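Local coordinates for protein aminoglycoside N(3)-acetyltransferase, AAC(3)-IVa (Escherichia coli, PDB 6MN3) that probably confers resistance to 2-deoxystreptamine aminoglycosides such as gentamicin and apramycin by transferring an acetyl group from acetyl-CoA to their N3 amine, at residues 34-39 / 44-49. Numbering follows the deposited sequence.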
ATOM      1  N   ARG A  34      13.309  -8.097   0.896  1.00 36.53           N
ATOM      2  CA  ARG A  34      14.049  -9.195   0.283  1.00 44.54           C
ATOM      3  C   ARG A  34      14.395  -8.896  -1.169  1.00 49.23           C
ATOM      4  O   ARG A  34      15.447  -9.323  -1.658  1.00 57.62           O
ATOM      5  CB  ARG A  34      13.242 -10.490   0.375  1.00 52.50           C
ATOM      6  CG  ARG A  34      13.016 -10.988   1.792  1.00 60.74           C
ATOM      7  CD  ARG A  34      12.346 -12.349   1.788  1.00 71.75           C
ATOM      8  NE  ARG A  34      10.998 -12.287   1.229  1.00 82.71           N
ATOM      9  CZ  ARG A  34      10.431 -13.271   0.537  1.00 90.29           C
ATOM     10  NH1 ARG A  34      11.095 -14.398   0.313  1.00 92.58           N
ATOM     11  NH2 ARG A  34       9.198 -13.129   0.067  1.00 89.74           N
ATOM     12  N   SER A  35      13.528  -8.163  -1.870  1.00 43.86           N
ATOM     13  CA  SER A  35      13.802  -7.820  -3.260  1.00 38.51           C
ATOM     14  C   SER A  35      14.851  -6.720  -3.377  1.00 38.34           C
ATOM     15  O   SER A  35      15.655  -6.728  -4.318  1.00 24.59           O
ATOM     16  CB  SER A  35      12.509  -7.398  -3.952  1.00 45.60           C
ATOM     17  OG  SER A  35      12.717  -7.184  -5.337  1.00 53.01           O
ATOM     18  N   VAL A  36      14.864  -5.773  -2.440  1.00 35.90           N
ATOM     19  CA  VAL A  36      15.791  -4.650  -2.528  1.00 29.83           C
ATOM     20  C   VAL A  36      17.177  -5.054  -2.041  1.00 31.82           C
ATOM     21  O   VAL A  36      18.192  -4.636  -2.609  1.00 32.31           O
ATOM     22  CB  VAL A  36      15.237  -3.456  -1.733  1.00 28.63           C
ATOM     23  CG1 VAL A  36      16.147  -2.255  -1.883  1.00 31.47           C
ATOM     24  CG2 VAL A  36      13.827  -3.125  -2.192  1.00 28.71           C
ATOM     25  N   ARG A  37      17.238  -5.871  -0.988  1.00 35.10           N
ATOM     26  CA  ARG A  37      18.453  -6.367  -0.350  1.00 36.46           C
ATOM     27  C   ARG A  37      19.402  -6.959  -1.389  1.00 34.11           C
ATOM     28  O   ARG A  37      18.946  -7.513  -2.399  1.00 37.92           O
ATOM     29  CB  ARG A  37      18.068  -7.397   0.723  1.00 39.83           C
ATOM     30  CG  ARG A  37      19.090  -8.470   1.037  1.00 51.96           C
ATOM     31  CD  ARG A  37      18.711  -9.245   2.286  1.00 64.53           C
ATOM     32  NE  ARG A  37      17.762 -10.314   1.995  1.00 75.45           N
ATOM     33  CZ  ARG A  37      17.427 -11.273   2.852  1.00 78.31           C
ATOM     34  NH1 ARG A  37      17.964 -11.300   4.066  1.00 77.98           N
ATOM     35  NH2 ARG A  37      16.555 -12.207   2.497  1.00 77.85           N
ATOM     36  N   PRO A  38      20.730  -6.857  -1.193  1.00 35.28           N
ATOM     37  CA  PRO A  38      21.394  -6.213  -0.052  1.00 37.21           C
ATOM     38  C   PRO A  38      21.709  -4.729  -0.229  1.00 39.68           C
ATOM     39  O   PRO A  38      22.021  -4.270  -1.325  1.00 39.64           O
ATOM     40  CB  PRO A  38      22.687  -7.019   0.085  1.00 36.74           C
ATOM     41  CG  PRO A  38      22.993  -7.452  -1.299  1.00 35.78           C
ATOM     42  CD  PRO A  38      21.670  -7.673  -1.983  1.00 37.39           C
ATOM     43  N   LEU A  39      21.613  -3.992   0.876  1.00 42.88           N
ATOM     44  CA  LEU A  39      22.001  -2.594   0.943  1.00 40.26           C
ATOM     45  C   LEU A  39      22.934  -2.391   2.125  1.00 54.36           C
ATOM     46  O   LEU A  39      22.887  -3.136   3.107  1.00 67.50           O
ATOM     47  CB  LEU A  39      20.794  -1.663   1.110  1.00 33.90           C
ATOM     48  CG  LEU A  39      19.507  -2.026   0.382  1.00 39.18           C
ATOM     49  CD1 LEU A  39      18.345  -1.248   0.967  1.00 38.90           C
ATOM     50  CD2 LEU A  39      19.659  -1.744  -1.097  1.00 48.41           C
ATOM     51  N   LEU A  44      16.710   0.382   7.584  1.00 39.68           N
ATOM     52  CA  LEU A  44      16.793   1.790   7.963  1.00 33.72           C
ATOM     53  C   LEU A  44      17.461   2.618   6.879  1.00 35.83           C
ATOM     54  O   LEU A  44      17.070   3.767   6.634  1.00 37.19           O
ATOM     55  CB  LEU A  44      17.548   1.952   9.279  1.00 35.36           C
ATOM     56  CG  LEU A  44      17.232   1.000  10.419  1.00 52.25           C
ATOM     57  CD1 LEU A  44      18.381   0.986  11.441  1.00 57.36           C
ATOM     58  CD2 LEU A  44      15.918   1.428  11.052  1.00 56.79           C
ATOM     59  N   GLY A  45      18.483   2.057   6.232  1.00 32.93           N
ATOM     60  CA  GLY A  45      19.114   2.761   5.132  1.00 33.58           C
ATOM     61  C   GLY A  45      18.159   3.004   3.980  1.00 30.25           C
ATOM     62  O   GLY A  45      18.189   4.062   3.345  1.00 36.05           O
ATOM     63  N   LEU A  46      17.292   2.030   3.697  1.00 27.01           N
ATOM     64  CA  LEU A  46      16.276   2.232   2.670  1.00 27.85           C
ATOM     65  C   LEU A  46      15.280   3.305   3.088  1.00 34.93           C
ATOM     66  O   LEU A  46      14.865   4.129   2.266  1.00 40.10           O
ATOM     67  CB  LEU A  46      15.558   0.915   2.377  1.00 27.97           C
ATOM     68  CG  LEU A  46      14.392   1.001   1.390  1.00 26.71           C
ATOM     69  CD1 LEU A  46      14.876   1.529   0.046  1.00 22.38           C
ATOM     70  CD2 LEU A  46      13.729  -0.353   1.232  1.00 27.49           C
ATOM     71  N   ILE A  47      14.887   3.311   4.365  1.00 33.08           N
ATOM     72  CA  ILE A  47      13.978   4.342   4.855  1.00 29.36           C
ATOM     73  C   ILE A  47      14.641   5.713   4.787  1.00 32.05           C
ATOM     74  O   ILE A  47      14.029   6.691   4.342  1.00 32.57           O
ATOM     75  CB  ILE A  47      13.511   4.003   6.282  1.00 26.69           C
ATOM     76  CG1 ILE A  47      12.604   2.773   6.265  1.00 27.86           C
ATOM     77  CG2 ILE A  47      12.795   5.186   6.907  1.00 26.19           C
ATOM     78  CD1 ILE A  47      12.470   2.099   7.615  1.00 31.38           C
ATOM     79  N   GLU A  48      15.902   5.806   5.215  1.00 32.15           N
ATOM     80  CA  GLU A  48      16.611   7.082   5.154  1.00 34.03           C
ATOM     81  C   GLU A  48      16.748   7.567   3.718  1.00 31.69           C
ATOM     82  O   GLU A  48      16.677   8.773   3.453  1.00 33.25           O
ATOM     83  CB  GLU A  48      17.989   6.955   5.808  1.00 39.57           C
ATOM     84  CG  GLU A  48      17.987   7.133   7.317  1.00 51.58           C
ATOM     85  CD  GLU A  48      19.352   6.887   7.933  1.00 64.18           C
ATOM     86  OE1 GLU A  48      20.331   6.726   7.171  1.00 64.21           O
ATOM     87  OE2 GLU A  48      19.447   6.848   9.179  1.00 68.27           O
ATOM     88  N   ALA A  49      16.944   6.641   2.775  1.00 26.41           N
ATOM     89  CA  ALA A  49      17.007   7.022   1.370  1.00 24.15           C
ATOM     90  C   ALA A  49      15.663   7.545   0.882  1.00 29.60           C
ATOM     91  O   ALA A  49      15.603   8.553   0.168  1.00 32.80           O
ATOM     92  CB  ALA A  49      17.463   5.835   0.522  1.00 20.36           C
TER
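E48 N donates to L44 O at 2.7 Å in the helical turn that presents L46 to L39 and V36; between 34-39 and 44-49 themselves no hydrogen bond forms, and three buried apolar side chains make the contact. L39 brings one branch methyl against the root of L46, with L39 CD1 3.8 Å from L46 CB, and the two leucines run at a slant to each other. L46 holds its CG anti to the backbone N (chi1 176°), which carries its branched end past L39 and on toward V36. There the touch is looser: V36 CG1 faces the forked end of L46, at 4.4 Å from L46 CD2 and the same distance from L46 CD1. V36 CG1 also lies 3.7 Å from L39 CD1, so the three side chains close into a small apolar cluster. Between V36 and L39 the chain leaves helical geometry at R37 and passes through the cis peptide bond before P38, and both side chains face L46. The backbones stay apart, with CA atoms of L39 and G45 7.4 Å from each other. The contact lies in the beta-alpha-beta crossover between the adjacent parallel strands 26-31 and 59-63, pairing the exit of helix 33-36 with helix 42-54. L39 also packs on L12 of helix 9-19, L46 on V87 of helix 86-91, and V36 on A216 of strand 216-222.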